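Local coordinates for mitotic checkpoint control protein kinase BUB1 (Drosophila melanogaster, PDB 6JKM) that is a kinetochore-associated mitotic checkpoint protein whose C-terminal kinase domain, the part in this chain, binds ADP with two magnesium ions and probably has protein kinase activity, at residues I178-I183 with L203-F208; Q86-N91 with N124-Y129. All coordinates share one frame; numbering follows the deposited sequence.

Overall arrangement
Both contacts belong to the protein kinase domain, with centres about 19 Å apart and nearest atoms about 6 Å apart. Interaction 1 is buried near the middle of the chain, at the floor of the nucleotide site, where the catalytic loop meets the DFG segment; its chemistry is that of metal coordination, a histidine bonded to main-chain oxygen, and apolar cover. Interaction 2 is only partly buried and lies in the N-terminal lobe, where strands 81-87 and 127-132 pair; main-chain bonds, hydroxyls, amides and waters dominate there. Helix 92-104 connects the two: Asn91 caps its start in interaction 2, while Phe208 of interaction 1 packs on its Ile97 and Ile101.

Interaction 1: I178-I183 with L203-F208; sequences IIHADI and LQLIDF. With MG (magnesium ion), chain C; MG (magnesium ion), chain D; ADP (adenosine-5'-diphosphate), chain B.
OD1 of Asp207, the residue whose main chain lies against the His180 ring, is gripped by two magnesium ions, one at 2.2 Å from OD1 (chain C) and the other at 2.3 Å from OD1 (chain D). This is the aspartate of the kinase DFG motif facing the HAD version of the HRD catalytic loop. OD2 also binds the chain D ion, and ADP oxygens and waters fill further places on both ions, with Asn187 joining at the chain C ion. A carboxylate suits this place because OD1 can bridge both metals, which also hold the phosphates, while OD2 completes a bidentate grip on the chain D ion. Asp182, at the position of the HRD aspartate, brings OD2 to 3.9 Å from Asp207 OD1, with weak water links toward the metal site.

His180 ties the two loops together. Its NE2 donates to Ile206 O at 2.8 Å, a bond near the ring plane with an N-H...O angle of 158°. The second ring nitrogen, ND1, accepts the backbone N of Asp182 at 3.1 Å, from a donor tilted out of the ring plane, so both nitrogens are engaged and the imidazole is kept from turning. The ring reaches the DFG chain because CG stands anti to the backbone N (chi1 -178°). Leu205 covers one face, its CD1 3.8 Å from the ring centroid in a CH-pi contact, while a water linking His180 O to Asp207 O sits over the opposite face.

Phe208 meets the imidazole obliquely, planes 70° apart, with its CD1 3.5 Å from His180 CD2. Beyond it, Phe208 rests on Ile97 and Ile101 of helix 92-104, contacts consistent with the regulatory spine of protein kinases. Ile183, a branched aliphatic residue, extends the apolar cover, its CD1 lying 4.0 Å from Leu205 CD1.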
ATOM      1  N   ILE A 178       3.115   2.678 -12.279  1.00 18.75           N
ATOM      2  CA  ILE A 178       1.886   2.690 -11.481  1.00 18.03           C
ATOM      3  C   ILE A 178       2.041   3.586 -10.272  1.00 17.57           C
ATOM      4  O   ILE A 178       3.049   3.515  -9.566  1.00 17.74           O
ATOM      5  CB  ILE A 178       1.489   1.270 -10.999  1.00 18.37           C
ATOM      6  CG1 ILE A 178       1.311   0.313 -12.183  1.00 18.14           C
ATOM      7  CG2 ILE A 178       0.233   1.316 -10.134  1.00 18.37           C
ATOM      8  CD1 ILE A 178       0.100   0.601 -13.022  1.00 17.92           C
ATOM      9  N   ILE A 179       1.047   4.438 -10.046  1.00 17.13           N
ATOM     10  CA  ILE A 179       0.960   5.234  -8.831  1.00 16.86           C
ATOM     11  C   ILE A 179      -0.111   4.621  -7.911  1.00 16.07           C
ATOM     12  O   ILE A 179      -1.266   4.535  -8.299  1.00 16.01           O
ATOM     13  CB  ILE A 179       0.614   6.705  -9.153  1.00 17.00           C
ATOM     14  CG1 ILE A 179       1.692   7.305 -10.065  1.00 17.75           C
ATOM     15  CG2 ILE A 179       0.474   7.526  -7.882  1.00 16.83           C
ATOM     16  CD1 ILE A 179       1.315   8.640 -10.663  1.00 18.30           C
ATOM     17  N   HIS A 180       0.267   4.175  -6.710  1.00 15.84           N
ATOM     18  CA  HIS A 180      -0.703   3.519  -5.820  1.00 15.71           C
ATOM     19  C   HIS A 180      -1.794   4.502  -5.421  1.00 15.93           C
ATOM     20  O   HIS A 180      -2.987   4.176  -5.440  1.00 15.89           O
ATOM     21  CB  HIS A 180      -0.025   2.954  -4.565  1.00 15.54           C
ATOM     22  CG  HIS A 180      -0.960   2.236  -3.652  1.00 14.89           C
ATOM     23  ND1 HIS A 180      -1.666   2.872  -2.656  1.00 14.73           N
ATOM     24  CD2 HIS A 180      -1.342   0.933  -3.606  1.00 14.82           C
ATOM     25  CE1 HIS A 180      -2.429   1.999  -2.021  1.00 14.54           C
ATOM     26  NE2 HIS A 180      -2.257   0.815  -2.585  1.00 14.29           N
ATOM     27  N   ALA A 181      -1.357   5.701  -5.041  1.00 16.14           N
ATOM     28  CA  ALA A 181      -2.239   6.855  -4.778  1.00 16.65           C
ATOM     29  C   ALA A 181      -3.031   6.761  -3.481  1.00 17.67           C
ATOM     30  O   ALA A 181      -3.835   7.648  -3.190  1.00 17.64           O
ATOM     31  CB  ALA A 181      -3.204   7.077  -5.962  1.00 16.79           C
ATOM     32  N   ASP A 182      -2.815   5.706  -2.700  1.00 18.20           N
ATOM     33  CA  ASP A 182      -3.458   5.598  -1.393  1.00 18.80           C
ATOM     34  C   ASP A 182      -2.479   4.954  -0.407  1.00 18.20           C
ATOM     35  O   ASP A 182      -2.846   4.081   0.369  1.00 17.96           O
ATOM     36  CB  ASP A 182      -4.760   4.791  -1.507  1.00 20.32           C
ATOM     37  CG  ASP A 182      -5.736   5.055  -0.354  1.00 21.65           C
ATOM     38  OD1 ASP A 182      -5.584   6.068   0.356  1.00 21.58           O
ATOM     39  OD2 ASP A 182      -6.683   4.252  -0.173  1.00 22.75           O
ATOM     40  N   ILE A 183      -1.222   5.400  -0.453  1.00 17.57           N
ATOM     41  CA  ILE A 183      -0.200   4.912   0.468  1.00 17.62           C
ATOM     42  C   ILE A 183      -0.490   5.348   1.904  1.00 17.96           C
ATOM     43  O   ILE A 183      -0.381   6.522   2.223  1.00 17.66           O
ATOM     44  CB  ILE A 183       1.200   5.418   0.073  1.00 17.24           C
ATOM     45  CG1 ILE A 183       1.547   4.972  -1.360  1.00 17.57           C
ATOM     46  CG2 ILE A 183       2.259   4.913   1.070  1.00 16.88           C
ATOM     47  CD1 ILE A 183       1.931   3.527  -1.471  1.00 17.54           C
ATOM     48  N   LEU A 203       6.744  -7.093   3.921  1.00 18.08           N
ATOM     49  CA  LEU A 203       5.517  -6.327   3.684  1.00 16.86           C
ATOM     50  C   LEU A 203       4.864  -6.633   2.327  1.00 15.90           C
ATOM     51  O   LEU A 203       5.509  -7.148   1.413  1.00 15.10           O
ATOM     52  CB  LEU A 203       5.795  -4.826   3.774  1.00 16.95           C
ATOM     53  CG  LEU A 203       6.388  -4.361   5.105  1.00 17.03           C
ATOM     54  CD1 LEU A 203       6.809  -2.893   5.019  1.00 17.26           C
ATOM     55  CD2 LEU A 203       5.399  -4.576   6.250  1.00 16.61           C
ATOM     56  N   GLN A 204       3.571  -6.315   2.230  1.00 14.89           N
ATOM     57  CA  GLN A 204       2.820  -6.402   0.982  1.00 14.51           C
ATOM     58  C   GLN A 204       1.918  -5.185   0.846  1.00 13.99           C
ATOM     59  O   GLN A 204       1.199  -4.817   1.779  1.00 14.25           O
ATOM     60  CB  GLN A 204       1.980  -7.681   0.922  1.00 14.54           C
ATOM     61  CG  GLN A 204       1.194  -7.866  -0.378  1.00 14.86           C
ATOM     62  CD  GLN A 204       0.343  -9.116  -0.334  1.00 15.17           C
ATOM     63  OE1 GLN A 204      -0.785  -9.092   0.174  1.00 15.13           O
ATOM     64  NE2 GLN A 204       0.881 -10.224  -0.847  1.00 15.04           N
ATOM     65  N   LEU A 205       1.983  -4.543  -0.308  1.00 13.89           N
ATOM     66  CA  LEU A 205       1.107  -3.435  -0.627  1.00 13.96           C
ATOM     67  C   LEU A 205      -0.211  -3.991  -1.183  1.00 14.36           C
ATOM     68  O   LEU A 205      -0.209  -4.861  -2.058  1.00 14.25           O
ATOM     69  CB  LEU A 205       1.788  -2.521  -1.645  1.00 14.36           C
ATOM     70  CG  LEU A 205       1.040  -1.286  -2.130  1.00 14.26           C
ATOM     71  CD1 LEU A 205       0.821  -0.318  -0.969  1.00 14.23           C
ATOM     72  CD2 LEU A 205       1.845  -0.633  -3.254  1.00 14.61           C
ATOM     73  N   ILE A 206      -1.327  -3.488  -0.663  1.00 14.08           N
ATOM     74  CA  ILE A 206      -2.657  -3.922  -1.069  1.00 13.89           C
ATOM     75  C   ILE A 206      -3.524  -2.722  -1.430  1.00 14.64           C
ATOM     76  O   ILE A 206      -3.097  -1.574  -1.294  1.00 14.85           O
ATOM     77  CB  ILE A 206      -3.362  -4.718   0.054  1.00 13.56           C
ATOM     78  CG1 ILE A 206      -3.684  -3.795   1.231  1.00 13.06           C
ATOM     79  CG2 ILE A 206      -2.492  -5.870   0.540  1.00 13.73           C
ATOM     80  CD1 ILE A 206      -4.664  -4.405   2.256  1.00 12.84           C
ATOM     81  N   ASP A 207      -4.751  -2.999  -1.869  1.00 15.23           N
ATOM     82  CA  ASP A 207      -5.780  -1.982  -2.089  1.00 15.99           C
ATOM     83  C   ASP A 207      -5.395  -1.037  -3.223  1.00 16.48           C
ATOM     84  O   ASP A 207      -5.044   0.122  -2.993  1.00 16.11           O
ATOM     85  CB  ASP A 207      -6.046  -1.201  -0.801  1.00 16.65           C
ATOM     86  CG  ASP A 207      -7.290  -0.331  -0.890  1.00 17.65           C
ATOM     87  OD1 ASP A 207      -7.548   0.439   0.063  1.00 18.04           O
ATOM     88  OD2 ASP A 207      -8.007  -0.414  -1.912  1.00 18.06           O
ATOM     89  N   PHE A 208      -5.482  -1.548  -4.453  1.00 16.84           N
ATOM     90  CA  PHE A 208      -5.202  -0.752  -5.639  1.00 17.75           C
ATOM     91  C   PHE A 208      -6.465  -0.097  -6.208  1.00 18.35           C
ATOM     92  O   PHE A 208      -6.529   0.213  -7.397  1.00 18.43           O
ATOM     93  CB  PHE A 208      -4.530  -1.635  -6.688  1.00 18.19           C
ATOM     94  CG  PHE A 208      -3.275  -2.268  -6.187  1.00 18.37           C
ATOM     95  CD1 PHE A 208      -2.137  -1.508  -5.995  1.00 18.52           C
ATOM     96  CD2 PHE A 208      -3.236  -3.606  -5.870  1.00 18.34           C
ATOM     97  CE1 PHE A 208      -0.977  -2.071  -5.498  1.00 18.49           C
ATOM     98  CE2 PHE A 208      -2.069  -4.182  -5.380  1.00 18.23           C
ATOM     99  CZ  PHE A 208      -0.946  -3.411  -5.196  1.00 18.13           C
TER
HETATM  100 MG    MG C1502      -7.346   0.160   2.191  1.00 21.65          MG
HETATM  101 MG    MG D1503      -9.381   1.122  -1.058  1.00 26.07          MG
HETATM  102  PB  ADP B1501     -10.448  -0.680   1.475  1.00 22.11           P
HETATM  103  O1B ADP B1501     -11.836  -0.669   2.019  1.00 21.86           O
HETATM  104  O2B ADP B1501     -10.406  -0.425  -0.021  1.00 21.84           O
HETATM  105  O3B ADP B1501      -9.494   0.193   2.276  1.00 22.01           O
HETATM  106  PA  ADP B1501      -8.529  -2.855   1.861  1.00 20.36           P
HETATM  107  O1A ADP B1501      -8.271  -3.840   0.732  1.00 20.42           O
HETATM  108  O2A ADP B1501      -7.516  -1.795   2.210  1.00 20.39           O
HETATM  109  O3A ADP B1501     -10.017  -2.236   1.691  1.00 21.02           O
HETATM  110  O5' ADP B1501      -8.749  -3.693   3.231  1.00 16.15           O
HETATM  111  C5' ADP B1501      -9.205  -3.030   4.415  1.00 16.03           C
HETATM  112  C4' ADP B1501      -8.510  -3.616   5.650  1.00 15.68           C
HETATM  113  O4' ADP B1501      -8.817  -5.013   5.783  1.00 15.41           O
HETATM  114  C3' ADP B1501      -7.001  -3.591   5.528  1.00 15.96           C
HETATM  115  O3' ADP B1501      -6.434  -2.350   5.959  1.00 16.00           O
HETATM  116  C2' ADP B1501      -6.610  -4.727   6.451  1.00 15.45           C
HETATM  117  O2' ADP B1501      -6.643  -4.211   7.795  1.00 15.12           O
HETATM  118  C1' ADP B1501      -7.704  -5.766   6.248  1.00 15.15           C
HETATM  119  N9  ADP B1501      -7.239  -6.647   5.146  1.00 15.26           N
HETATM  120  C8  ADP B1501      -7.454  -6.457   3.820  1.00 15.29           C
HETATM  121  N7  ADP B1501      -6.877  -7.437   3.083  1.00 15.15           N
HETATM  122  C5  ADP B1501      -6.258  -8.276   3.937  1.00 14.64           C
HETATM  123  C6  ADP B1501      -5.470  -9.515   3.824  1.00 14.06           C
HETATM  124  N6  ADP B1501      -5.193 -10.081   2.610  1.00 13.78           N
HETATM  125  N1  ADP B1501      -5.017 -10.067   4.975  1.00 13.87           N
HETATM  126  C2  ADP B1501      -5.278  -9.540   6.182  1.00 14.19           C
HETATM  127  N3  ADP B1501      -6.003  -8.421   6.354  1.00 14.54           N
HETATM  128  C4  ADP B1501      -6.504  -7.755   5.288  1.00 14.83           C
HETATM  129  O   HOH W   1      -5.401   2.393  -4.284  1.00 19.24           O
HETATM  130  O   HOH W   2      -7.391   2.030   2.371  1.00 22.61           O
HETATM  131  O   HOH W   3      -9.682   2.592   0.147  1.00 23.95           O
HETATM  132  O   HOH W   4      -7.322   0.061   4.246  1.00 22.30           O
HETATM  133  O   HOH W   5     -10.289   1.707  -2.615  1.00 39.57           O

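Interaction 2: Q86-N91 with N124-Y129; sequences QERPTN and NNSSVY
The segments pair antiparallel: Gln86 faces Val128 as a non-hydrogen-bonded pair, and Glu87 and Ser127 exchange two backbone hydrogen bonds, the one from Ser127 N to Glu87 O being 3.1 Å long. Beyond this pair the cis peptide before Pro89 turns the first chain, yet it stays beside its partner. Ser127 is small enough to fit under the turn: OG, between its own backbone N and carbonyl carbon (chi1 54°), accepts Asn91 N at 3.2 Å, while CB touches Thr90 CG2 at 3.5 Å. Tyr129 reaches farther, its OH donating to Asn91 O at 2.5 Å from above the carbonyl plane. With a phenylalanine in its place, Asn91 O would probably lose this partner and the start of the helix would be held less firmly. Asn91 ND2 donates almost straight (176°) to Glu87 OE1, meeting it from above the carboxylate plane, while OD1 caps the N of Glu94. Away from the Asn91 cluster, Ser126 OG and Arg88 NE share a water, and the guanidinium NH1 reaches Ala66 O in the loop between strands 54-64 and 68-75. On the sheet face opposite Glu87 and Ser127, the extended Gln86 lays NE2 3.5 Å from Val128 CG2, its amide held by Lys41 and Leu43. Such a join, a central strand leading through an N-cap into helix 92-104, is the beta3-to-alphaC connection of the kinase N-terminal lobe, here braced by beta5.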
ATOM      1  N   GLN A  86     -15.368  -7.492  -0.809  1.00 17.13           N
ATOM      2  CA  GLN A  86     -16.587  -7.232  -1.557  1.00 17.94           C
ATOM      3  C   GLN A  86     -16.812  -5.749  -1.706  1.00 19.16           C
ATOM      4  O   GLN A  86     -16.628  -5.001  -0.749  1.00 18.66           O
ATOM      5  CB  GLN A  86     -17.777  -7.861  -0.862  1.00 17.88           C
ATOM      6  CG  GLN A  86     -19.095  -7.557  -1.552  1.00 17.87           C
ATOM      7  CD  GLN A  86     -20.164  -8.518  -1.129  1.00 17.52           C
ATOM      8  OE1 GLN A  86     -20.575  -8.522   0.024  1.00 17.51           O
ATOM      9  NE2 GLN A  86     -20.619  -9.345  -2.053  1.00 17.28           N
ATOM     10  N   GLU A  87     -17.214  -5.326  -2.899  1.00 20.47           N
ATOM     11  CA  GLU A  87     -17.483  -3.918  -3.156  1.00 22.53           C
ATOM     12  C   GLU A  87     -18.682  -3.742  -4.083  1.00 24.64           C
ATOM     13  O   GLU A  87     -18.838  -4.495  -5.034  1.00 24.10           O
ATOM     14  CB  GLU A  87     -16.252  -3.229  -3.768  1.00 22.95           C
ATOM     15  CG  GLU A  87     -16.483  -1.736  -4.056  1.00 24.59           C
ATOM     16  CD  GLU A  87     -15.202  -0.926  -4.183  1.00 26.81           C
ATOM     17  OE1 GLU A  87     -14.101  -1.463  -3.908  1.00 27.43           O
ATOM     18  OE2 GLU A  87     -15.299   0.271  -4.547  1.00 28.01           O
ATOM     19  N   ARG A  88     -19.513  -2.745  -3.772  1.00 27.17           N
ATOM     20  CA  ARG A  88     -20.609  -2.260  -4.616  1.00 29.51           C
ATOM     21  C   ARG A  88     -20.364  -0.789  -4.954  1.00 28.14           C
ATOM     22  O   ARG A  88     -20.094   0.008  -4.050  1.00 27.95           O
ATOM     23  CB  ARG A  88     -21.958  -2.366  -3.900  1.00 32.62           C
ATOM     24  CG  ARG A  88     -22.409  -3.754  -3.514  1.00 35.35           C
ATOM     25  CD  ARG A  88     -23.455  -3.679  -2.381  1.00 37.95           C
ATOM     26  NE  ARG A  88     -22.891  -4.167  -1.120  1.00 40.00           N
ATOM     27  CZ  ARG A  88     -22.541  -3.398  -0.091  1.00 42.06           C
ATOM     28  NH1 ARG A  88     -22.727  -2.082  -0.131  1.00 43.61           N
ATOM     29  NH2 ARG A  88     -22.024  -3.952   0.997  1.00 42.97           N
ATOM     30  N   PRO A  89     -20.448  -0.417  -6.238  1.00 26.69           N
ATOM     31  CA  PRO A  89     -20.607  -1.305  -7.390  1.00 25.86           C
ATOM     32  C   PRO A  89     -19.343  -2.094  -7.669  1.00 25.06           C
ATOM     33  O   PRO A  89     -18.344  -1.930  -6.961  1.00 24.46           O
ATOM     34  CB  PRO A  89     -20.911  -0.338  -8.536  1.00 25.94           C
ATOM     35  CG  PRO A  89     -20.288   0.929  -8.129  1.00 26.16           C
ATOM     36  CD  PRO A  89     -20.490   0.998  -6.642  1.00 26.44           C
ATOM     37  N   THR A  90     -19.403  -2.950  -8.682  1.00 24.17           N
ATOM     38  CA  THR A  90     -18.270  -3.770  -9.055  1.00 23.37           C
ATOM     39  C   THR A  90     -17.036  -2.912  -9.278  1.00 21.88           C
ATOM     40  O   THR A  90     -17.063  -1.930 -10.027  1.00 21.76           O
ATOM     41  CB  THR A  90     -18.574  -4.562 -10.307  1.00 24.17           C
ATOM     42  OG1 THR A  90     -19.790  -5.284 -10.099  1.00 25.67           O
ATOM     43  CG2 THR A  90     -17.443  -5.529 -10.615  1.00 23.81           C
ATOM     44  N   ASN A  91     -15.950  -3.251  -8.603  1.00 20.98           N
ATOM     45  CA  ASN A  91     -14.739  -2.489  -8.812  1.00 20.61           C
ATOM     46  C   ASN A  91     -13.838  -3.187  -9.856  1.00 19.96           C
ATOM     47  O   ASN A  91     -12.948  -3.993  -9.516  1.00 19.56           O
ATOM     48  CB  ASN A  91     -14.016  -2.265  -7.481  1.00 21.13           C
ATOM     49  CG  ASN A  91     -13.024  -1.113  -7.550  1.00 22.07           C
ATOM     50  OD1 ASN A  91     -12.498  -0.805  -8.621  1.00 22.50           O
ATOM     51  ND2 ASN A  91     -12.751  -0.483  -6.412  1.00 22.62           N
ATOM     52  N   ASN A 124     -23.059  -8.343 -11.791  1.00 23.14           N
ATOM     53  CA  ASN A 124     -23.519  -7.099 -12.374  1.00 23.68           C
ATOM     54  C   ASN A 124     -23.581  -6.005 -11.302  1.00 22.90           C
ATOM     55  O   ASN A 124     -23.414  -4.821 -11.593  1.00 23.11           O
ATOM     56  CB  ASN A 124     -24.890  -7.297 -13.031  1.00 24.78           C
ATOM     57  CG  ASN A 124     -24.886  -8.413 -14.099  1.00 25.26           C
ATOM     58  OD1 ASN A 124     -23.862  -8.688 -14.726  1.00 25.36           O
ATOM     59  ND2 ASN A 124     -26.035  -9.032 -14.311  1.00 25.33           N
ATOM     60  N   ASN A 125     -23.790  -6.426 -10.053  1.00 21.71           N
ATOM     61  CA  ASN A 125     -24.020  -5.524  -8.927  1.00 21.36           C
ATOM     62  C   ASN A 125     -22.798  -5.289  -8.039  1.00 21.32           C
ATOM     63  O   ASN A 125     -22.664  -4.242  -7.390  1.00 21.51           O
ATOM     64  CB  ASN A 125     -25.145  -6.089  -8.050  1.00 20.93           C
ATOM     65  CG  ASN A 125     -24.816  -7.494  -7.507  1.00 20.68           C
ATOM     66  OD1 ASN A 125     -24.363  -8.384  -8.253  1.00 20.28           O
ATOM     67  ND2 ASN A 125     -25.008  -7.680  -6.191  1.00 20.45           N
ATOM     68  N   SER A 126     -21.918  -6.278  -7.981  1.00 20.90           N
ATOM     69  CA  SER A 126     -20.951  -6.328  -6.892  1.00 20.12           C
ATOM     70  C   SER A 126     -19.823  -7.264  -7.300  1.00 19.95           C
ATOM     71  O   SER A 126     -20.036  -8.150  -8.116  1.00 20.04           O
ATOM     72  CB  SER A 126     -21.649  -6.798  -5.597  1.00 20.36           C
ATOM     73  OG  SER A 126     -20.716  -7.135  -4.580  1.00 20.11           O
ATOM     74  N   SER A 127     -18.617  -7.031  -6.785  1.00 18.84           N
ATOM     75  CA  SER A 127     -17.497  -7.935  -7.019  1.00 17.63           C
ATOM     76  C   SER A 127     -17.047  -8.528  -5.693  1.00 16.90           C
ATOM     77  O   SER A 127     -17.216  -7.900  -4.642  1.00 16.39           O
ATOM     78  CB  SER A 127     -16.329  -7.208  -7.706  1.00 17.37           C
ATOM     79  OG  SER A 127     -15.923  -6.049  -6.987  1.00 17.32           O
ATOM     80  N   VAL A 128     -16.494  -9.737  -5.738  1.00 15.80           N
ATOM     81  CA  VAL A 128     -15.752 -10.281  -4.594  1.00 15.20           C
ATOM     82  C   VAL A 128     -14.360 -10.725  -5.070  1.00 15.13           C
ATOM     83  O   VAL A 128     -14.251 -11.558  -5.968  1.00 14.82           O
ATOM     84  CB  VAL A 128     -16.459 -11.483  -3.936  1.00 14.91           C
ATOM     85  CG1 VAL A 128     -15.581 -12.052  -2.834  1.00 14.65           C
ATOM     86  CG2 VAL A 128     -17.829 -11.082  -3.372  1.00 14.84           C
ATOM     87  N   TYR A 129     -13.312 -10.157  -4.484  1.00 15.18           N
ATOM     88  CA  TYR A 129     -11.946 -10.556  -4.794  1.00 15.81           C
ATOM     89  C   TYR A 129     -11.346 -11.351  -3.638  1.00 15.59           C
ATOM     90  O   TYR A 129     -11.438 -10.960  -2.465  1.00 15.25           O
ATOM     91  CB  TYR A 129     -11.081  -9.323  -5.120  1.00 16.50           C
ATOM     92  CG  TYR A 129     -11.603  -8.561  -6.335  1.00 17.39           C
ATOM     93  CD1 TYR A 129     -11.988  -9.238  -7.480  1.00 17.79           C
ATOM     94  CD2 TYR A 129     -11.716  -7.169  -6.327  1.00 17.84           C
ATOM     95  CE1 TYR A 129     -12.485  -8.559  -8.589  1.00 18.06           C
ATOM     96  CE2 TYR A 129     -12.214  -6.477  -7.449  1.00 17.85           C
ATOM     97  CZ  TYR A 129     -12.596  -7.176  -8.559  1.00 18.12           C
ATOM     98  OH  TYR A 129     -13.097  -6.506  -9.661  1.00 18.46           O
TER
HETATM   99  O   HOH W   6     -22.623  -6.700  -2.330  1.00 39.01           O
HETATM  100  O   HOH W   7     -21.767  -2.862 -10.366  1.00 37.52           O